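Local coordinates for DUF3218 domain-containing protein (Pseudomonas aeruginosa, PDB 2IGS) that is of unknown function but is a mainly helical protein of a family grouped with the lysozyme-like proteins, at residues P12-S15 / L16-Y20; A41-I44 / P45-H49; G55-I58 / S59-D62; Y117-R120 / F121-S124; N126-P129 / T130-G133. One frame throughout, in Å; residues are numbered along the deposited sequence.

In the fold
Along the chain the five contacts come in series, each of them local. Interaction 1 opens helix 12-27 and interaction 2 closes helix 35-48; their centres are about 13 Å apart, and Gly13 N probably bonds to Asp43 OD1. Interaction 3, its centre about 23 Å from that of the chain, lies in the loop before the third long helix and reaches interaction 5 through Asp62 and Tyr128. Interactions 4 and 5 follow helix 87-113 and lead into strand 132-134 of a three-stranded antiparallel sheet. Interaction 2 touches 1, 4 and 5, so helix 12-27 and the segments leading into the sheet come together on helix 35-48. Helices beside a small sheet are consistent with lysozyme-like architecture.

Interaction 1 of 5, residues P12-S15 / L16-Y20; sequences PGQS and LANIY
Leu16 N reaches back to Pro12 O at 3.0 Å and Ala17 N to Gly13 O at 2.8 Å, the i to i+4 bonds of an alpha-helix; residues 12-20 are the opening turns of helix 12-27. The ladder continues from Asn18 N to Gln14 O, slackens for one step at Ser15 O, and is regular again from Tyr20 N to Leu16 O. Ser15 O receives two weak bonds, one from Ile19 N and a more bent one from Asn18 N, so this carbonyl is shared between an i+3 and an i+4 donor. Pro12, which has no N-H to give, fits a first turn without cost to the ladder.

The side chains lie against the carbonyls of the preceding turn. Leu16 holds CG beside its own backbone N (chi1 -61°), which brings CG to 3.2 Å from Pro12 O, and beyond this the side chain packs on Trp42 of helix 35-48 and Glu72 of helix 63-82. Tyr20, one turn further on, is buried and meets Trp42 edge-to-face. Ser15 turns its hydroxyl back to the chain before the helix, where OG bonds to Asn11 O.

The polar side is built by Gln14 and Asn18, one turn apart. The carboxamide of Asn18 folds back over the carbonyl oxygen of Gln14, with CG 3.2 Å from Gln14 O. The two amides meet through water instead of directly: one water accepts from Asn18 ND2 at 2.9 Å, another bonds to Asn18 OD1 at 2.8 Å, and each has a weak bond from Gln14 NE2.

Interaction 2 of 5, residues A41-I44 / P45-H49; sequences AWDI and PLRLH
Pro45 meets Ile44 and interrupts the hydrogen-bond ladder near the end of helix 35-48. Its ring CD sits 3.5 Å from Ile44 CB, and where an N-H would have pointed at the preceding turn, CD stands 4.1 Å from Ala41 O. The helix kinks here. Leu46 N also misses the regular i+4 bond and makes a weak, bent one to Asp43 O; Trp42 O instead accepts from Tyr203 OH.

At Arg47 the ladder resumes, with Arg47 N bonded to Asp43 O at 2.8 Å. The arginine side chain bends at chi3 (-109°), swinging the guanidinium back one turn to Asp43. Arg47 NH2 meets Asp43 OD2 at 2.7 Å in a salt bridge that uses the anti lone pair; the bond is bent (N-H...O 134°), with OD2 tilted from the guanidinium plane. Asp43 OD1 is engaged separately by Gly13 N, so the two carboxylate oxygens serve different partners. Arg47 was modelled in two conformations, so the bridge, described for one of them, may not be permanent.

Leu48 N bonds to Ile44 O at 2.9 Å, and the two side chains run alongside each other, CD1 of Leu48 4.0 Å from Ile44 CG2. His49 then leaves helical geometry.

Around this kinked end, Trp42 and Pro45 pack on helix 203-216, Trp42 also on helix 87-113, and Asp43 and Leu46 on Pro12 of helix 12-27.

Interaction 3 of 5, residues G55-I58 / S59-D62; sequences GGDI and SKAD
Asp57 and Ser59 form the tight half of this turn, which lies at the protein surface in the loop between helices 35-48 and 63-82. Asp57 OD2 accepts from Ser59 OG at 2.7 Å, the hydroxyl arriving from above the carboxylate plane, and weakly from Ser59 N at 3.3 Å, as in an Asx turn. The hydroxyl reaches the carboxylate because OG sits between its own backbone N and carbonyl carbon (chi1 76°), turned back toward the aspartate. The backbone is equally compact: Lys60 N bonds to Asp57 O and Ala61 N to Ile58 O, both at 3.1 Å, two successive i+3 bonds that wind a short 3-10-like turn.

The other half is loose. Lys60 CG lies 3.5 Å from Asp57 OD1; beyond it the chain bends at chi2, chi3 and chi4, yet NZ of Lys60 stays 3.9 Å from Asp57 OD1, a long salt bridge, and the lysine adopts two conformations. At the far end Asp62 turns away to N-cap helix 63-82, its OD2 accepting from Tyr65 N.

The aspartate therefore seems to shape the loop chiefly through the short bond from the serine hydroxyl, while the lysine probably adds only diffuse electrostatic attraction at a solvent-facing edge.

Interaction 4 of 5, residues Y117-R120 / F121-S124; sequences YLDR and FKGS
Tyr117 and Phe121 carry the apolar part of the contact. Phe121 CE2 comes up to the edge of the Tyr117 ring, close to its plane, 3.7 Å from CD2. Tyr117 holds its ring between its own backbone N and carbonyl carbon (chi1 74°), and its hydroxyl goes on to bond with Glu40 OE2. Leu118 approaches Phe121 at the rim, crossing it at about a right angle with its CD2 3.8 Å from CD2 of the phenylalanine, while Tyr117 O lies over one face of the Phe121 ring.

In the backbone, Phe121 N bonds to Leu118 O at 3.0 Å, entering well above the carbonyl plane, and Lys122 N makes a weaker link to Asp119 O. A water lies 2.9 Å from Arg120 O and 2.8 Å from Lys122 O and can donate to either, though it has more acceptors in reach than protons.

The ionic part is a salt bridge: Lys122, extended beyond CG, runs alongside Asp119 and ends with NZ 2.6 Å from Asp119 OD1, nearly in line with its C-O bond. The other carboxylate oxygen, OD2, accepts from Ala138 N of the second subunit. The side chain of Lys122 comes within about 3 Å of a bound acetic acid, probably picked up from the crystallisation liquor.

Successive i+3 bonds mark this as a 3-10 segment. It follows helix 87-113, with Phe121 inward against helices 35-48 and 203-216 and Asp119 outward at a subunit contact.

Interaction 5 of 5, residues N126-P129 / T130-G133; sequences NVYP and TDVG
Tyr128 and Asp131 close a type I beta turn, with Asp131 N bonded to Tyr128 O at 3.1 Å and Pro129 and Thr130 at its two corners.

The aspartate side chain then folds back over the start of the turn. Its OD2 takes a nearly straight bond from Tyr128 N at 3.0 Å (N-H...O 167°), entering from above the carboxylate plane, and a weak, bent one from Val127 N. A water completes the grip, donating to Asp131 OD2 at 2.6 Å and accepting from Val127 N at 2.9 Å. One carboxylate oxygen thus gathers two consecutive backbone amides, directly and through solvent; such donors would be expected to favour its negative charge.

Asp131 OD2 also lies at the edge of the Tyr128 ring, 3.6 Å from Tyr128 CD2, with ring and carboxylate almost perpendicular at 87°. The tyrosine hydroxyl points elsewhere, to Asp62 OD2. Asn126 slides past Asp131 in the opposite direction, so the touch is between its amide carbon and the methylene, Asn126 CG to Asp131 CB at 3.5 Å. The amide nitrogen is taken up by the neighbouring strand region, where ND2 bonds to Leu149 O and Ser151 O.

Pro129 is buried against Leu68 and Tyr203, and Val132 packs on helix 190-200. Asp131 and Gly133 pair by backbone bonds with Ser151 and Leu149, making this the type I turn that delivers the chain into strand 132-134, an outermost strand, within this chain, of a small antiparallel sheet.

Interaction 1 of 5, residues P12-S15 / L16-Y20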
# COMPACT_ATOMS: atom_id res chain seq x y z
N PRO F 12 -3.25 24.03 -40.60
CA PRO F 12 -4.69 24.41 -40.64
C PRO F 12 -4.95 25.56 -39.68
O PRO F 12 -5.79 26.38 -39.94
CB PRO F 12 -5.39 23.15 -40.14
CG PRO F 12 -4.32 22.40 -39.35
CD PRO F 12 -3.06 22.66 -40.07
N GLY F 13 -4.20 25.61 -38.57
CA GLY F 13 -4.44 26.62 -37.55
C GLY F 13 -4.04 27.99 -38.06
O GLY F 13 -4.82 28.93 -38.00
N GLN F 14 -2.81 28.09 -38.55
CA GLN F 14 -2.32 29.35 -39.08
C GLN F 14 -3.14 29.82 -40.28
O GLN F 14 -3.49 30.99 -40.36
CB GLN F 14 -0.84 29.25 -39.43
CG GLN F 14 -0.24 30.58 -39.79
CD GLN F 14 1.13 30.77 -39.21
OE1 GLN F 14 1.83 29.80 -38.85
NE2 GLN F 14 1.53 32.03 -39.09
N SER F 15 -3.42 28.92 -41.22
CA SER F 15 -4.26 29.21 -42.38
C SER F 15 -5.61 29.77 -41.99
O SER F 15 -5.98 30.85 -42.42
CB SER F 15 -4.45 27.97 -43.25
OG SER F 15 -3.21 27.52 -43.77
N LEU F 16 -6.36 29.04 -41.16
CA LEU F 16 -7.71 29.49 -40.79
C LEU F 16 -7.67 30.74 -39.91
O LEU F 16 -8.49 31.65 -40.09
CB LEU F 16 -8.51 28.37 -40.14
CG LEU F 16 -8.75 27.12 -41.00
CD1 LEU F 16 -9.12 25.91 -40.15
CD2 LEU F 16 -9.80 27.38 -42.06
N ALA F 17 -6.71 30.79 -38.98
CA ALA F 17 -6.44 32.01 -38.22
C ALA F 17 -6.28 33.24 -39.12
O ALA F 17 -6.78 34.31 -38.79
CB ALA F 17 -5.20 31.84 -37.37
N ASN F 18 -5.58 33.07 -40.24
CA ASN F 18 -5.32 34.18 -41.17
C ASN F 18 -6.60 34.76 -41.75
O ASN F 18 -6.74 35.97 -41.85
CB ASN F 18 -4.36 33.74 -42.28
CG ASN F 18 -2.91 33.81 -41.85
OD1 ASN F 18 -2.61 34.21 -40.72
ND2 ASN F 18 -2.00 33.44 -42.74
N ILE F 19 -7.51 33.88 -42.15
CA ILE F 19 -8.85 34.24 -42.60
C ILE F 19 -9.69 34.89 -41.49
O ILE F 19 -10.36 35.90 -41.72
CB ILE F 19 -9.60 33.01 -43.13
CG1 ILE F 19 -8.94 32.51 -44.42
CG2 ILE F 19 -11.06 33.33 -43.37
CD1 ILE F 19 -9.39 31.12 -44.84
N TYR F 20 -9.65 34.31 -40.29
CA TYR F 20 -10.39 34.85 -39.17
C TYR F 20 -9.83 36.18 -38.62
O TYR F 20 -10.60 37.05 -38.16
CB TYR F 20 -10.58 33.78 -38.10
CG TYR F 20 -11.74 32.85 -38.43
CD1 TYR F 20 -11.59 31.80 -39.36
CD2 TYR F 20 -12.99 33.04 -37.85
CE1 TYR F 20 -12.66 30.97 -39.69
CE2 TYR F 20 -14.05 32.22 -38.16
CZ TYR F 20 -13.90 31.19 -39.09
OH TYR F 20 -14.97 30.38 -39.36
O HOH W 1 0.74 33.73 -41.88
O HOH W 2 -1.49 33.06 -38.40

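Interaction 2 of 5, residues A41-I44 / P45-H49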
# COMPACT_ATOMS: atom_id res chain seq x y z
N ALA F 41 -5.18 26.06 -31.08
CA ALA F 41 -6.47 25.34 -30.99
C ALA F 41 -6.79 24.58 -32.28
O ALA F 41 -7.16 23.41 -32.25
CB ALA F 41 -7.60 26.33 -30.65
N TRP F 42 -6.65 25.25 -33.42
CA TRP F 42 -7.07 24.66 -34.71
C TRP F 42 -6.01 23.72 -35.32
O TRP F 42 -6.29 23.00 -36.27
CB TRP F 42 -7.55 25.76 -35.67
CG TRP F 42 -8.92 26.33 -35.26
CD1 TRP F 42 -9.87 25.71 -34.47
CD2 TRP F 42 -9.50 27.58 -35.68
NE1 TRP F 42 -11.00 26.51 -34.37
CE2 TRP F 42 -10.79 27.66 -35.09
CE3 TRP F 42 -9.04 28.65 -36.48
CZ2 TRP F 42 -11.63 28.78 -35.27
CZ3 TRP F 42 -9.88 29.75 -36.67
CH2 TRP F 42 -11.17 29.80 -36.07
N ASP F 43 -4.80 23.73 -34.77
CA ASP F 43 -3.82 22.66 -35.03
C ASP F 43 -4.09 21.35 -34.26
O ASP F 43 -3.54 20.30 -34.61
CB ASP F 43 -2.38 23.13 -34.76
CG ASP F 43 -1.81 24.02 -35.89
OD1 ASP F 43 -2.39 24.08 -37.00
OD2 ASP F 43 -0.77 24.67 -35.65
N ILE F 44 -4.92 21.42 -33.22
CA ILE F 44 -5.15 20.27 -32.32
C ILE F 44 -5.43 18.93 -33.04
O ILE F 44 -4.68 17.98 -32.81
CB ILE F 44 -6.17 20.57 -31.15
CG1 ILE F 44 -5.58 21.56 -30.13
CG2 ILE F 44 -6.55 19.29 -30.42
CD1 ILE F 44 -6.56 21.94 -29.02
N PRO F 45 -6.43 18.86 -33.97
CA PRO F 45 -6.70 17.61 -34.69
C PRO F 45 -5.53 17.09 -35.50
O PRO F 45 -5.38 15.87 -35.64
CB PRO F 45 -7.83 17.99 -35.64
CG PRO F 45 -8.52 19.10 -34.96
CD PRO F 45 -7.37 19.92 -34.39
N LEU F 46 -4.71 17.98 -36.03
CA LEU F 46 -3.55 17.52 -36.76
C LEU F 46 -2.45 17.07 -35.81
O LEU F 46 -1.74 16.11 -36.11
CB LEU F 46 -3.03 18.57 -37.73
CG LEU F 46 -1.88 18.11 -38.63
CD1 LEU F 46 -2.38 17.04 -39.59
CD2 LEU F 46 -1.32 19.33 -39.38
N ARG F 47 -2.31 17.74 -34.67
CA ARG F 47 -1.31 17.34 -33.70
C ARG F 47 -1.66 16.00 -33.06
O ARG F 47 -0.78 15.23 -32.72
CB ARG F 47 -1.00 18.47 -32.71
CG ARG F 47 0.17 19.33 -33.21
CD ARG F 47 0.57 20.50 -32.33
NE ARG F 47 0.20 21.79 -32.92
CZ ARG F 47 0.87 22.93 -32.72
NH1 ARG F 47 1.97 22.93 -31.97
NH2 ARG F 47 0.45 24.05 -33.29
N LEU F 48 -2.96 15.70 -32.96
CA LEU F 48 -3.43 14.37 -32.54
C LEU F 48 -3.26 13.27 -33.60
O LEU F 48 -3.00 12.11 -33.27
CB LEU F 48 -4.88 14.42 -32.05
CG LEU F 48 -5.15 15.13 -30.71
CD1 LEU F 48 -6.66 15.30 -30.57
CD2 LEU F 48 -4.54 14.38 -29.48
N HIS F 49 -3.39 13.63 -34.87
CA HIS F 49 -3.32 12.67 -35.97
C HIS F 49 -2.37 13.16 -37.07
O HIS F 49 -2.82 13.54 -38.15
CB HIS F 49 -4.72 12.40 -36.54
CG HIS F 49 -5.62 11.68 -35.59
ND1 HIS F 49 -5.59 10.31 -35.44
CD2 HIS F 49 -6.52 12.14 -34.69
CE1 HIS F 49 -6.45 9.95 -34.50
NE2 HIS F 49 -7.03 11.04 -34.03

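Interaction 3 of 5, residues G55-I58 / S59-D62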
# COMPACT_ATOMS: atom_id res chain seq x y z
N GLY F 55 3.92 11.15 -43.75
CA GLY F 55 5.30 11.43 -44.18
C GLY F 55 5.48 12.86 -44.66
O GLY F 55 6.40 13.15 -45.43
N GLY F 56 4.61 13.75 -44.20
CA GLY F 56 4.67 15.16 -44.58
C GLY F 56 4.29 15.41 -46.03
O GLY F 56 4.65 16.44 -46.59
N ASP F 57 3.57 14.47 -46.63
CA ASP F 57 3.26 14.48 -48.06
C ASP F 57 1.77 14.82 -48.26
O ASP F 57 0.91 13.95 -48.10
CB ASP F 57 3.59 13.09 -48.62
CG ASP F 57 3.47 13.00 -50.12
OD1 ASP F 57 3.70 11.89 -50.64
OD2 ASP F 57 3.16 14.00 -50.81
N ILE F 58 1.48 16.08 -48.59
CA ILE F 58 0.08 16.53 -48.76
C ILE F 58 -0.66 15.85 -49.91
O ILE F 58 -1.87 15.81 -49.91
CB ILE F 58 -0.08 18.10 -48.86
CG1 ILE F 58 0.71 18.69 -50.03
CG2 ILE F 58 0.31 18.78 -47.53
CD1 ILE F 58 0.28 20.10 -50.43
N SER F 59 0.08 15.28 -50.87
CA SER F 59 -0.53 14.54 -51.98
C SER F 59 -1.22 13.26 -51.51
O SER F 59 -2.03 12.69 -52.23
CB SER F 59 0.51 14.23 -53.07
OG SER F 59 1.37 13.16 -52.71
N LYS F 60 -0.89 12.82 -50.30
CA LYS F 60 -1.47 11.63 -49.71
C LYS F 60 -2.31 11.98 -48.48
O LYS F 60 -2.55 11.14 -47.62
CB LYS F 60 -0.37 10.61 -49.36
CG LYS F 60 0.57 10.26 -50.53
CD LYS F 60 -0.14 9.48 -51.65
CE LYS F 60 0.39 9.85 -53.03
NZ LYS F 60 1.84 9.59 -53.19
N ALA F 61 -2.77 13.23 -48.41
CA ALA F 61 -3.64 13.71 -47.33
C ALA F 61 -4.89 12.83 -47.18
O ALA F 61 -5.51 12.47 -48.20
CB ALA F 61 -4.05 15.15 -47.58
N ASP F 62 -5.24 12.50 -45.94
CA ASP F 62 -6.48 11.78 -45.60
C ASP F 62 -7.68 12.51 -46.22
O ASP F 62 -7.84 13.72 -45.99
CB ASP F 62 -6.59 11.69 -44.07
CG ASP F 62 -7.90 11.07 -43.58
OD1 ASP F 62 -8.07 9.83 -43.65
OD2 ASP F 62 -8.76 11.81 -43.08

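Interaction 4 of 5, residues Y117-R120 / F121-S124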
# COMPACT_ATOMS: atom_id res chain seq x y z
N TYR F 117 -1.05 18.64 -22.25
CA TYR F 117 -2.52 18.68 -22.20
C TYR F 117 -3.21 17.83 -23.27
O TYR F 117 -4.33 17.33 -23.06
CB TYR F 117 -3.01 20.13 -22.27
CG TYR F 117 -2.93 20.82 -23.63
CD1 TYR F 117 -1.86 21.66 -23.94
CD2 TYR F 117 -3.95 20.69 -24.57
CE1 TYR F 117 -1.80 22.33 -25.17
CE2 TYR F 117 -3.90 21.34 -25.80
CZ TYR F 117 -2.83 22.16 -26.10
OH TYR F 117 -2.79 22.81 -27.31
N LEU F 118 -2.55 17.65 -24.40
CA LEU F 118 -3.13 16.94 -25.53
C LEU F 118 -3.52 15.53 -25.16
O LEU F 118 -4.35 14.90 -25.85
CB LEU F 118 -2.14 16.88 -26.70
CG LEU F 118 -2.08 17.94 -27.80
CD1 LEU F 118 -1.20 17.38 -28.91
CD2 LEU F 118 -3.47 18.38 -28.38
N ASP F 119 -2.89 15.00 -24.11
CA ASP F 119 -3.14 13.61 -23.72
C ASP F 119 -4.56 13.44 -23.23
O ASP F 119 -5.11 12.33 -23.30
CB ASP F 119 -2.11 13.11 -22.69
CG ASP F 119 -1.01 12.28 -23.34
OD1 ASP F 119 -0.96 12.21 -24.57
OD2 ASP F 119 -0.19 11.67 -22.63
N ARG F 120 -5.15 14.52 -22.72
CA ARG F 120 -6.55 14.52 -22.30
C ARG F 120 -7.51 14.17 -23.45
O ARG F 120 -8.57 13.59 -23.21
CB ARG F 120 -6.95 15.86 -21.67
CG ARG F 120 -6.70 15.96 -20.17
CD ARG F 120 -7.66 15.08 -19.37
NE ARG F 120 -8.81 15.80 -18.84
CZ ARG F 120 -9.92 15.21 -18.38
NH1 ARG F 120 -10.05 13.89 -18.40
NH2 ARG F 120 -10.92 15.95 -17.90
N PHE F 121 -7.12 14.50 -24.67
CA PHE F 121 -8.00 14.37 -25.86
C PHE F 121 -7.91 13.02 -26.55
O PHE F 121 -8.55 12.81 -27.59
CB PHE F 121 -7.73 15.47 -26.90
CG PHE F 121 -7.79 16.87 -26.36
CD1 PHE F 121 -8.82 17.27 -25.51
CD2 PHE F 121 -6.83 17.81 -26.74
CE1 PHE F 121 -8.86 18.59 -25.00
CE2 PHE F 121 -6.85 19.13 -26.24
CZ PHE F 121 -7.88 19.53 -25.37
N LYS F 122 -7.12 12.11 -25.99
CA LYS F 122 -6.87 10.82 -26.64
C LYS F 122 -7.81 9.72 -26.16
O LYS F 122 -8.56 9.90 -25.18
CB LYS F 122 -5.41 10.42 -26.46
CG LYS F 122 -4.46 11.39 -27.12
CD LYS F 122 -3.02 11.01 -26.96
CE LYS F 122 -2.12 11.99 -27.64
NZ LYS F 122 -0.72 11.87 -27.13
N GLY F 123 -7.81 8.59 -26.87
CA GLY F 123 -8.52 7.41 -26.37
C GLY F 123 -10.05 7.35 -26.41
O GLY F 123 -10.66 6.44 -25.83
N SER F 124 -10.70 8.30 -27.07
CA SER F 124 -12.06 8.04 -27.52
C SER F 124 -11.91 7.33 -28.87
O SER F 124 -10.82 7.33 -29.46
CB SER F 124 -12.90 9.33 -27.60
OG SER F 124 -12.74 9.95 -28.86
O HOH W 3 -10.47 11.90 -24.55

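Interaction 5 of 5, residues N126-P129 / T130-G133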
# COMPACT_ATOMS: atom_id res chain seq x y z
N ASN F 126 -13.11 8.20 -31.59
CA ASN F 126 -13.33 9.22 -32.63
C ASN F 126 -12.01 9.74 -33.16
O ASN F 126 -11.19 10.24 -32.38
CB ASN F 126 -14.13 10.37 -32.02
CG ASN F 126 -15.60 10.03 -31.84
OD1 ASN F 126 -16.10 9.05 -32.40
ND2 ASN F 126 -16.30 10.85 -31.07
N VAL F 127 -11.79 9.60 -34.47
CA VAL F 127 -10.57 10.01 -35.15
C VAL F 127 -10.63 11.49 -35.62
O VAL F 127 -9.61 12.20 -35.62
CB VAL F 127 -10.26 9.07 -36.38
CG1 VAL F 127 -9.07 9.55 -37.15
CG2 VAL F 127 -10.03 7.63 -35.94
N TYR F 128 -11.82 11.95 -36.01
CA TYR F 128 -12.05 13.31 -36.54
C TYR F 128 -12.68 14.25 -35.52
O TYR F 128 -13.45 13.80 -34.66
CB TYR F 128 -12.87 13.23 -37.82
CG TYR F 128 -12.14 12.38 -38.83
CD1 TYR F 128 -11.03 12.88 -39.50
CD2 TYR F 128 -12.51 11.07 -39.06
CE1 TYR F 128 -10.33 12.11 -40.40
CE2 TYR F 128 -11.81 10.27 -39.95
CZ TYR F 128 -10.71 10.80 -40.61
OH TYR F 128 -10.02 10.02 -41.51
N PRO F 129 -12.38 15.57 -35.59
CA PRO F 129 -12.89 16.44 -34.53
C PRO F 129 -14.40 16.58 -34.57
O PRO F 129 -15.02 16.85 -33.55
CB PRO F 129 -12.20 17.78 -34.80
CG PRO F 129 -11.88 17.75 -36.25
CD PRO F 129 -11.58 16.32 -36.58
N THR F 130 -14.98 16.37 -35.75
CA THR F 130 -16.41 16.49 -35.95
C THR F 130 -17.15 15.16 -35.76
O THR F 130 -18.34 15.07 -36.05
CB THR F 130 -16.70 16.97 -37.37
OG1 THR F 130 -16.00 16.14 -38.29
CG2 THR F 130 -16.25 18.42 -37.55
N ASP F 131 -16.45 14.12 -35.31
CA ASP F 131 -17.10 12.81 -35.20
C ASP F 131 -18.21 12.85 -34.13
O ASP F 131 -18.11 13.56 -33.09
CB ASP F 131 -16.08 11.70 -34.88
CG ASP F 131 -15.44 11.09 -36.14
OD1 ASP F 131 -15.97 11.23 -37.25
OD2 ASP F 131 -14.37 10.44 -36.01
N VAL F 132 -19.28 12.12 -34.43
CA VAL F 132 -20.36 11.88 -33.48
C VAL F 132 -20.59 10.37 -33.39
O VAL F 132 -20.79 9.67 -34.40
CB VAL F 132 -21.66 12.65 -33.85
CG1 VAL F 132 -22.73 12.47 -32.77
CG2 VAL F 132 -21.35 14.14 -34.05
N GLY F 133 -20.50 9.87 -32.16
CA GLY F 133 -20.60 8.45 -31.91
C GLY F 133 -21.32 8.21 -30.60
O GLY F 133 -22.00 9.10 -30.08
O HOH W 4 -13.30 8.05 -36.41